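Local structure of BH2602 protein (Bacillus halodurans, 3NWZ) at residues A[73-76]-A[77-81]; A[19-22]-A[23-27]; A[95-98]-A[99-103]. The protein binds coenzyme A and is probably an acyl-CoA thioesterase of the hotdog-fold superfamily. All coordinates share one frame; numbering follows the deposited sequence.

Interaction 1: A[73-76]-A[77-81]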
ATOM      1  N   LEU A  73     -12.030 -14.758  20.153  1.00 50.65           N
ATOM      2  CA  LEU A  73     -10.605 -14.961  19.954  1.00 43.23           C
ATOM      3  C   LEU A  73     -10.017 -14.059  18.879  1.00 45.73           C
ATOM      4  O   LEU A  73      -8.838 -13.720  18.932  1.00 42.84           O
ATOM      5  CB  LEU A  73     -10.333 -16.428  19.614  1.00 42.40           C
ATOM      6  CG  LEU A  73      -8.893 -16.839  19.295  1.00 45.37           C
ATOM      7  CD1 LEU A  73      -7.963 -16.376  20.395  1.00 51.15           C
ATOM      8  CD2 LEU A  73      -8.819 -18.343  19.148  1.00 45.61           C
ATOM      9  N   VAL A  74     -10.847 -13.645  17.925  1.00 53.62           N
ATOM     10  CA  VAL A  74     -10.384 -12.812  16.813  1.00 52.47           C
ATOM     11  C   VAL A  74     -10.742 -11.327  16.911  1.00 60.05           C
ATOM     12  O   VAL A  74     -10.226 -10.503  16.151  1.00 61.64           O
ATOM     13  CB  VAL A  74     -10.929 -13.372  15.478  1.00 50.47           C
ATOM     14  CG1 VAL A  74     -10.459 -12.530  14.322  1.00 60.26           C
ATOM     15  CG2 VAL A  74     -10.472 -14.812  15.304  1.00 49.56           C
ATOM     16  N   ASN A  75     -11.611 -10.981  17.852  1.00 53.51           N
ATOM     17  CA  ASN A  75     -12.027  -9.594  18.021  1.00 48.69           C
ATOM     18  C   ASN A  75     -10.997  -8.717  18.728  1.00 53.97           C
ATOM     19  O   ASN A  75     -10.035  -9.201  19.324  1.00 51.54           O
ATOM     20  CB  ASN A  75     -13.347  -9.546  18.785  1.00 48.38           C
ATOM     21  CG  ASN A  75     -14.462 -10.298  18.069  1.00 54.79           C
ATOM     22  OD1 ASN A  75     -15.396 -10.793  18.699  1.00 67.68           O
ATOM     23  ND2 ASN A  75     -14.371 -10.374  16.741  1.00 54.53           N
ATOM     24  N   ASN A  76     -11.202  -7.410  18.634  1.00 55.11           N
ATOM     25  CA  ASN A  76     -10.325  -6.447  19.272  1.00 59.77           C
ATOM     26  C   ASN A  76     -11.114  -5.894  20.459  1.00 63.07           C
ATOM     27  O   ASN A  76     -12.270  -6.279  20.666  1.00 59.52           O
ATOM     28  CB  ASN A  76      -9.953  -5.337  18.284  1.00 53.65           C
ATOM     29  CG  ASN A  76     -11.131  -4.456  17.904  1.00 49.02           C
ATOM     30  OD1 ASN A  76     -12.279  -4.712  18.268  1.00 44.77           O
ATOM     31  ND2 ASN A  76     -10.842  -3.406  17.160  1.00 47.77           N
ATOM     32  N   PRO A  77     -10.516  -4.987  21.251  1.00 68.66           N
ATOM     33  CA  PRO A  77     -11.260  -4.457  22.399  1.00 68.86           C
ATOM     34  C   PRO A  77     -12.743  -4.121  22.188  1.00 68.97           C
ATOM     35  O   PRO A  77     -13.526  -4.236  23.121  1.00 67.89           O
ATOM     36  CB  PRO A  77     -10.425  -3.244  22.831  1.00 75.17           C
ATOM     37  CG  PRO A  77      -9.576  -2.924  21.611  1.00 77.59           C
ATOM     38  CD  PRO A  77      -9.235  -4.279  21.087  1.00 73.04           C
ATOM     39  N   LEU A  78     -13.138  -3.733  20.975  1.00 72.99           N
ATOM     40  CA  LEU A  78     -14.542  -3.394  20.723  1.00 68.27           C
ATOM     41  C   LEU A  78     -15.392  -4.443  19.981  1.00 70.71           C
ATOM     42  O   LEU A  78     -16.337  -4.088  19.266  1.00 60.84           O
ATOM     43  CB  LEU A  78     -14.632  -2.057  19.986  1.00 71.94           C
ATOM     44  CG  LEU A  78     -14.428  -0.818  20.861  1.00 80.46           C
ATOM     45  CD1 LEU A  78     -15.446  -0.820  22.004  1.00 83.13           C
ATOM     46  CD2 LEU A  78     -13.010  -0.808  21.411  1.00 88.83           C
ATOM     47  N   ASN A  79     -15.072  -5.722  20.172  1.00 79.61           N
ATOM     48  CA  ASN A  79     -15.805  -6.820  19.537  1.00 76.49           C
ATOM     49  C   ASN A  79     -15.927  -6.631  18.033  1.00 63.44           C
ATOM     50  O   ASN A  79     -16.981  -6.861  17.431  1.00 55.06           O
ATOM     51  CB  ASN A  79     -17.191  -6.972  20.169  1.00 78.37           C
ATOM     52  CG  ASN A  79     -17.124  -7.488  21.595  1.00 76.44           C
ATOM     53  OD1 ASN A  79     -16.576  -6.829  22.493  1.00 68.33           O
ATOM     54  ND2 ASN A  79     -17.675  -8.683  21.815  1.00 83.36           N
HETATM   55  N   MSE A  80     -14.817  -6.205  17.444  1.00 60.24           N
HETATM   56  CA  MSE A  80     -14.694  -5.967  16.010  1.00 60.07           C
HETATM   57  C   MSE A  80     -13.514  -6.858  15.631  1.00 47.43           C
HETATM   58  O   MSE A  80     -12.583  -7.005  16.429  1.00 31.87           O
HETATM   59  CB  MSE A  80     -14.345  -4.491  15.775  1.00 64.76           C
HETATM   60  CG  MSE A  80     -14.644  -3.940  14.388  1.00 74.34           C
HETATM   61 SE   MSE A  80     -14.277  -2.028  14.260  1.00167.45          SE
HETATM   62  CE  MSE A  80     -15.927  -1.331  14.978  1.00286.65           C
ATOM     63  N   VAL A  81     -13.550  -7.472  14.451  1.00 49.38           N
ATOM     64  CA  VAL A  81     -12.447  -8.337  14.024  1.00 45.82           C
ATOM     65  C   VAL A  81     -11.135  -7.556  14.002  1.00 41.56           C
ATOM     66  O   VAL A  81     -11.042  -6.496  13.385  1.00 47.22           O
ATOM     67  CB  VAL A  81     -12.690  -8.924  12.621  1.00 48.91           C
ATOM     68  CG1 VAL A  81     -11.445  -9.668  12.137  1.00 45.83           C
ATOM     69  CG2 VAL A  81     -13.874  -9.860  12.660  1.00 55.06           C
TER

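Interaction 2: A[19-22]-A[23-27]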
ATOM      1  N   SER A  19     -11.497 -21.117  37.302  1.00 93.15           N
ATOM      2  CA  SER A  19     -12.115 -20.902  38.608  1.00 95.16           C
ATOM      3  C   SER A  19     -12.207 -19.409  38.922  1.00101.64           C
ATOM      4  O   SER A  19     -12.097 -18.986  40.075  1.00103.96           O
ATOM      5  CB  SER A  19     -11.303 -21.617  39.681  1.00 94.50           C
ATOM      6  OG  SER A  19      -9.930 -21.313  39.537  1.00 98.68           O
ATOM      7  N   THR A  20     -12.414 -18.629  37.867  1.00 98.96           N
ATOM      8  CA  THR A  20     -12.542 -17.173  37.911  1.00 88.52           C
ATOM      9  C   THR A  20     -12.700 -16.773  36.451  1.00 83.32           C
ATOM     10  O   THR A  20     -12.469 -15.625  36.069  1.00 86.98           O
ATOM     11  CB  THR A  20     -11.273 -16.481  38.476  1.00 78.64           C
ATOM     12  OG1 THR A  20     -10.117 -17.275  38.179  1.00 77.91           O
ATOM     13  CG2 THR A  20     -11.390 -16.268  39.975  1.00 82.83           C
ATOM     14  N   ALA A  21     -13.099 -17.756  35.647  1.00 74.98           N
ATOM     15  CA  ALA A  21     -13.282 -17.589  34.212  1.00 74.43           C
ATOM     16  C   ALA A  21     -14.741 -17.489  33.820  1.00 67.02           C
ATOM     17  O   ALA A  21     -15.515 -18.407  34.073  1.00 72.48           O
ATOM     18  CB  ALA A  21     -12.642 -18.755  33.473  1.00 72.92           C
ATOM     19  N   ASN A  22     -15.110 -16.383  33.179  1.00 53.06           N
ATOM     20  CA  ASN A  22     -16.484 -16.194  32.750  1.00 53.79           C
ATOM     21  C   ASN A  22     -16.712 -17.046  31.510  1.00 56.95           C
ATOM     22  O   ASN A  22     -15.757 -17.567  30.924  1.00 67.60           O
ATOM     23  CB  ASN A  22     -16.753 -14.717  32.445  1.00 60.45           C
ATOM     24  CG  ASN A  22     -16.263 -14.304  31.080  1.00 70.75           C
ATOM     25  OD1 ASN A  22     -15.073 -14.384  30.784  1.00 65.92           O
ATOM     26  ND2 ASN A  22     -17.186 -13.855  30.234  1.00 76.55           N
ATOM     27  N   GLU A  23     -17.977 -17.193  31.127  1.00 53.92           N
ATOM     28  CA  GLU A  23     -18.365 -17.979  29.955  1.00 61.16           C
ATOM     29  C   GLU A  23     -17.457 -17.787  28.738  1.00 64.12           C
ATOM     30  O   GLU A  23     -17.039 -18.752  28.098  1.00 51.85           O
ATOM     31  CB  GLU A  23     -19.798 -17.638  29.557  1.00 68.25           C
ATOM     32  CG  GLU A  23     -20.843 -18.202  30.478  1.00 84.76           C
ATOM     33  CD  GLU A  23     -20.716 -19.695  30.612  1.00 91.85           C
ATOM     34  OE1 GLU A  23     -19.798 -20.145  31.331  1.00 90.40           O
ATOM     35  OE2 GLU A  23     -21.522 -20.416  29.985  1.00 95.75           O
ATOM     36  N   GLU A  24     -17.173 -16.534  28.413  1.00 64.14           N
ATOM     37  CA  GLU A  24     -16.326 -16.227  27.278  1.00 61.21           C
ATOM     38  C   GLU A  24     -14.956 -16.877  27.486  1.00 63.13           C
ATOM     39  O   GLU A  24     -14.601 -17.811  26.776  1.00 72.04           O
ATOM     40  CB  GLU A  24     -16.212 -14.703  27.125  1.00 54.33           C
ATOM     41  CG  GLU A  24     -15.401 -14.209  25.931  1.00 57.15           C
ATOM     42  CD  GLU A  24     -15.366 -12.679  25.843  1.00 67.90           C
ATOM     43  OE1 GLU A  24     -16.395 -12.069  25.473  1.00 72.21           O
ATOM     44  OE2 GLU A  24     -14.308 -12.087  26.153  1.00 69.98           O
ATOM     45  N   GLU A  25     -14.203 -16.395  28.471  1.00 57.53           N
ATOM     46  CA  GLU A  25     -12.877 -16.934  28.760  1.00 50.37           C
ATOM     47  C   GLU A  25     -12.872 -18.468  28.732  1.00 58.95           C
ATOM     48  O   GLU A  25     -11.973 -19.081  28.158  1.00 55.29           O
ATOM     49  CB  GLU A  25     -12.392 -16.465  30.133  1.00 55.40           C
ATOM     50  CG  GLU A  25     -12.398 -14.950  30.383  1.00 55.63           C
ATOM     51  CD  GLU A  25     -11.907 -14.592  31.794  1.00 60.26           C
ATOM     52  OE1 GLU A  25     -12.380 -15.206  32.775  1.00 57.31           O
ATOM     53  OE2 GLU A  25     -11.052 -13.694  31.928  1.00 70.89           O
ATOM     54  N   LYS A  26     -13.862 -19.095  29.360  1.00 64.01           N
ATOM     55  CA  LYS A  26     -13.908 -20.554  29.355  1.00 59.12           C
ATOM     56  C   LYS A  26     -14.248 -21.025  27.951  1.00 51.65           C
ATOM     57  O   LYS A  26     -13.816 -22.088  27.508  1.00 56.14           O
ATOM     58  CB  LYS A  26     -14.953 -21.080  30.342  1.00 60.66           C
ATOM     59  CG  LYS A  26     -14.517 -21.086  31.801  1.00 60.39           C
ATOM     60  CD  LYS A  26     -15.648 -21.605  32.675  1.00 70.81           C
ATOM     61  CE  LYS A  26     -15.247 -21.738  34.133  1.00 76.46           C
ATOM     62  NZ  LYS A  26     -16.342 -22.344  34.949  1.00 71.88           N
ATOM     63  N   ASP A  27     -15.030 -20.220  27.246  1.00 42.53           N
ATOM     64  CA  ASP A  27     -15.420 -20.556  25.882  1.00 61.11           C
ATOM     65  C   ASP A  27     -14.198 -20.490  24.965  1.00 70.67           C
ATOM     66  O   ASP A  27     -14.026 -21.321  24.070  1.00 67.95           O
ATOM     67  CB  ASP A  27     -16.469 -19.569  25.382  1.00 73.78           C
ATOM     68  CG  ASP A  27     -17.277 -20.121  24.248  1.00 84.47           C
ATOM     69  OD1 ASP A  27     -18.349 -20.702  24.528  1.00 85.56           O
ATOM     70  OD2 ASP A  27     -16.830 -19.988  23.087  1.00 88.64           O
TER

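Interaction 3: A[95-98]-A[99-103]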
ATOM      1  N   GLY A  95      -2.030 -15.777  -0.832  1.00 33.11           N
ATOM      2  CA  GLY A  95      -0.931 -16.714  -0.867  1.00 39.15           C
ATOM      3  C   GLY A  95      -1.351 -18.007  -1.536  1.00 49.55           C
ATOM      4  O   GLY A  95      -0.806 -18.395  -2.570  1.00 49.46           O
ATOM      5  N   GLN A  96      -2.332 -18.676  -0.946  1.00 44.52           N
ATOM      6  CA  GLN A  96      -2.794 -19.925  -1.503  1.00 37.25           C
ATOM      7  C   GLN A  96      -3.122 -19.757  -2.982  1.00 41.25           C
ATOM      8  O   GLN A  96      -2.853 -20.660  -3.776  1.00 49.68           O
ATOM      9  CB  GLN A  96      -3.977 -20.445  -0.695  1.00 34.81           C
ATOM     10  CG  GLN A  96      -3.580 -20.785   0.750  1.00 41.72           C
ATOM     11  CD  GLN A  96      -4.529 -21.765   1.420  1.00 43.19           C
ATOM     12  OE1 GLN A  96      -5.742 -21.617   1.353  1.00 46.00           O
ATOM     13  NE2 GLN A  96      -3.972 -22.763   2.077  1.00 46.44           N
HETATM   14  N   MSE A  97      -3.679 -18.596  -3.346  1.00 26.51           N
HETATM   15  CA  MSE A  97      -3.977 -18.263  -4.744  1.00 29.80           C
HETATM   16  C   MSE A  97      -2.669 -18.398  -5.539  1.00 22.30           C
HETATM   17  O   MSE A  97      -2.537 -19.256  -6.412  1.00 38.68           O
HETATM   18  CB  MSE A  97      -4.483 -16.815  -4.844  1.00 43.13           C
HETATM   19  CG  MSE A  97      -4.772 -16.291  -6.277  1.00 30.24           C
HETATM   20 SE   MSE A  97      -6.394 -16.991  -7.122  1.00 72.16          SE
HETATM   21  CE  MSE A  97      -5.685 -18.675  -7.812  1.00 48.53           C
ATOM     22  N   VAL A  98      -1.688 -17.555  -5.214  1.00 21.14           N
ATOM     23  CA  VAL A  98      -0.386 -17.605  -5.885  1.00 34.99           C
ATOM     24  C   VAL A  98       0.173 -19.028  -5.984  1.00 43.61           C
ATOM     25  O   VAL A  98       0.549 -19.504  -7.061  1.00 32.80           O
ATOM     26  CB  VAL A  98       0.678 -16.759  -5.143  1.00 33.39           C
ATOM     27  CG1 VAL A  98       1.985 -16.750  -5.938  1.00 37.16           C
ATOM     28  CG2 VAL A  98       0.188 -15.351  -4.948  1.00 29.76           C
ATOM     29  N   ASN A  99       0.223 -19.714  -4.852  1.00 49.61           N
ATOM     30  CA  ASN A  99       0.792 -21.048  -4.828  1.00 51.95           C
ATOM     31  C   ASN A  99       0.066 -22.123  -5.629  1.00 54.28           C
ATOM     32  O   ASN A  99       0.665 -23.123  -6.018  1.00 57.76           O
ATOM     33  CB  ASN A  99       1.002 -21.461  -3.374  1.00 48.05           C
ATOM     34  CG  ASN A  99       2.156 -20.710  -2.740  1.00 49.56           C
ATOM     35  OD1 ASN A  99       3.297 -20.849  -3.167  1.00 56.00           O
ATOM     36  ND2 ASN A  99       1.865 -19.893  -1.732  1.00 65.63           N
ATOM     37  N   ARG A 100      -1.213 -21.918  -5.903  1.00 42.73           N
ATOM     38  CA  ARG A 100      -1.939 -22.894  -6.688  1.00 30.82           C
ATOM     39  C   ARG A 100      -1.649 -22.735  -8.184  1.00 39.47           C
ATOM     40  O   ARG A 100      -1.827 -23.674  -8.967  1.00 45.30           O
ATOM     41  CB  ARG A 100      -3.430 -22.783  -6.404  1.00 41.50           C
ATOM     42  CG  ARG A 100      -3.903 -23.804  -5.368  1.00 58.43           C
ATOM     43  CD  ARG A 100      -5.121 -24.574  -5.863  1.00 72.25           C
ATOM     44  NE  ARG A 100      -4.936 -25.177  -7.189  1.00 84.41           N
ATOM     45  CZ  ARG A 100      -5.017 -24.520  -8.350  1.00 85.92           C
ATOM     46  NH1 ARG A 100      -5.282 -23.218  -8.368  1.00 86.62           N
ATOM     47  NH2 ARG A 100      -4.840 -25.167  -9.499  1.00 75.77           N
ATOM     48  N   GLN A 101      -1.169 -21.549  -8.564  1.00 32.62           N
ATOM     49  CA  GLN A 101      -0.843 -21.234  -9.949  1.00 44.62           C
ATOM     50  C   GLN A 101       0.649 -21.376 -10.222  1.00 49.23           C
ATOM     51  O   GLN A 101       1.152 -20.860 -11.228  1.00 54.05           O
ATOM     52  CB  GLN A 101      -1.271 -19.802 -10.270  1.00 46.25           C
ATOM     53  CG  GLN A 101      -2.773 -19.622 -10.332  1.00 47.32           C
ATOM     54  CD  GLN A 101      -3.364 -20.322 -11.525  1.00 57.37           C
ATOM     55  OE1 GLN A 101      -3.140 -19.908 -12.658  1.00 70.56           O
ATOM     56  NE2 GLN A 101      -4.108 -21.400 -11.284  1.00 51.09           N
ATOM     57  N   LEU A 102       1.352 -22.073  -9.332  1.00 49.22           N
ATOM     58  CA  LEU A 102       2.791 -22.252  -9.480  1.00 51.12           C
ATOM     59  C   LEU A 102       3.213 -23.704  -9.589  1.00 65.04           C
ATOM     60  O   LEU A 102       2.644 -24.583  -8.929  1.00 69.39           O
ATOM     61  CB  LEU A 102       3.548 -21.632  -8.296  1.00 39.33           C
ATOM     62  CG  LEU A 102       3.591 -20.124  -8.038  1.00 40.81           C
ATOM     63  CD1 LEU A 102       4.621 -19.841  -6.928  1.00 41.38           C
ATOM     64  CD2 LEU A 102       3.980 -19.384  -9.284  1.00 37.11           C
ATOM     65  N   PRO A 103       4.230 -23.974 -10.425  1.00 60.23           N
ATOM     66  CA  PRO A 103       4.772 -25.316 -10.642  1.00 62.71           C
ATOM     67  C   PRO A 103       5.065 -26.006  -9.310  1.00 80.23           C
ATOM     68  O   PRO A 103       5.158 -25.344  -8.271  1.00 85.85           O
ATOM     69  CB  PRO A 103       6.040 -25.034 -11.431  1.00 58.57           C
ATOM     70  CG  PRO A 103       5.595 -23.908 -12.316  1.00 58.19           C
ATOM     71  CD  PRO A 103       4.845 -23.009 -11.354  1.00 56.60           C
TER

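Interaction 1: A[73-76]-A[77-81]
The amide of Asn-76 is approached from both faces at its oxygen. Met-80 N donates to Asn-76 OD1 over 3.1 Å from above one face, 37° out of the plane. From the other face Leu-78 N reaches the same Asn-76 OD1 over 3.0 Å in a weak bond. A second flat group, the amide of Asn-75, turns one face to the following backbone. Its CG lies 3.9 Å over Asn-79 C, the side-chain amide and the Asn-79 to Met-80 peptide being about 18° from parallel, and ND2 extends along that face toward Val-81 N. What puts OD1 of Asn-76 inside the turn is its first torsion (chi1 68°), which tucks CG between backbone N and carbonyl carbon. The backbone here is a type I beta turn from Asn-76 to Asn-79, closed by Asn-79 N to Asn-76 O at 2.9 Å; the weak Leu-78 bond adds an Asx turn inside it. Just behind, Asn-76 N donates to Met-80 O nearly in line with that carbonyl, and the two arms of the loop form a single beta bridge, Asn-75 with Val-81. The loop thus folds back on itself between strand 64-69 and helix 83-100, the central helix of the hotdog fold. At its open end Val-74 and Val-81 lie side by side, their CG1 methyls 3.7 Å apart, and pack on Ile-85 and Thr-86 of that helix. The selenomethionine side chain of Met-80 starts beside Asn-76 and leads off to Pro-120 and Met-122, while Pro-77 touches Thr-46 of the second subunit.

Interaction 2: A[19-22]-A[23-27]
Asn-22 and Glu-25 bind each other reciprocally, as a capping box at the start of helix 23-40. Asn-22 N donates to Glu-25 OE1 over 3.0 Å, meeting the oxygen on its anti side and 24° out of the carboxylate plane. In return Glu-25 N points to Asn-22 OD1, a capping bond whose length is doubtful because the placing of that oxygen is less sure. The two side chains cross at about a right angle. Glu-25 CG sits beside its own backbone N (chi1 -54°) and the chain then runs out straight, carrying the carboxylate back past the helix start. Lys-26 N to Asn-22 O, 2.9 Å and almost straight at 172°, adds the first helical backbone bond. Ala-21 CB rests 3.4 Å from Lys-26 CG, and the extended lysine chain passes along Ala-21 O. The side chain of Asn-22 supplies Glu-25 N, an amide of the first turn, with an acceptor in place of a preceding helical carbonyl. Glu-25 also touches Phe-17, and Glu-24 packs on Pro-72, in the loop following strand 64-69. The helix start lies against the second subunit: Ala-21 and Glu-25 meet its Gln-40, the last residue of helix 23-40 there, and Glu-24 OE2 hydrogen-bonds the hydroxyl of its Tyr-47, which begins helix 47-52.

Interaction 3: A[95-98]-A[99-103]
Gly-95 O is gripped twice by Asn-99: the backbone N comes in over 2.8 Å with a nearly straight N-H (174°), and the side-chain ND2 adds a weak bond from 3.2 Å. The side chain reaches it because CG of Asn-99 lies beside its own backbone N (chi1 -72°), which folds the amide back along the helix. One residue on, the helix tightens. Arg-100 N is shared between Gln-96 O and Met-97 O, 3.0 Å from each, so the four-residue spacing gives way to three-residue steps. Gln-101 N continues the change, bonding to Val-98 O at 3.1 Å, well above the carbonyl plane, and only weakly to Met-97 O. Gln-101 is then the first residue to leave helical backbone angles. Helix 83-100 thus ends here in a tightened, 3-10-like turn. Leu-102 turns back on Val-98, the two side chains lying side by side in apolar contact with Leu-102 CD1 4.2 Å from Val-98 CG1. On another side the bent selenomethionine chain of Met-97 runs alongside that of Gln-101 and brings its CE to within 4.0 Å of Gln-101 CG. Arg-100 lays CB and CG along Gln-96 O. Leu-102 is about 7 Å, side chain to side chain, from Lys-137, a coenzyme A-binding residue on the turn between strands 125-135 and 139-147. The polar ends reach the edges of the sheet, where Arg-100 NH1 forms a salt bridge with Glu-58 of strand 55-58 and Asn-99 OD1 takes a weak bond from Ala-108 N of strand 108-117. Between them the helix end packs on the sheet: Met-97 meets Phe-64 of strand 64-69 and Ile-132 of strand 125-135, while Val-98 and Leu-102 share Ala-108 of strand 108-117 and Ile-140 of strand 139-147.

How the interactions relate
Interactions 2 and 3 stand at helix ends, an N-terminal cap on helix 23-40 and the C-terminal turn of helix 83-100, whereas interaction 1 is a loop leading into the start of that second helix. Interaction 2 is a surface contact held largely by the polar side chains of a capping box together with one backbone bond; the other two are partly buried, through Val-74 and Val-81 in interaction 1 and Val-98 with Met-97 in interaction 3. Side-chain oxygens serve as acceptors for backbone amides in 1 and 2, while 3 relies mainly on backbone carbonyls. Interactions 1 and 2, with nearest atoms about 5 Å apart, both touch the second subunit. Interaction 3, on the opposite side of the chain's centre, packs on the sheet near the coenzyme A-binding residues.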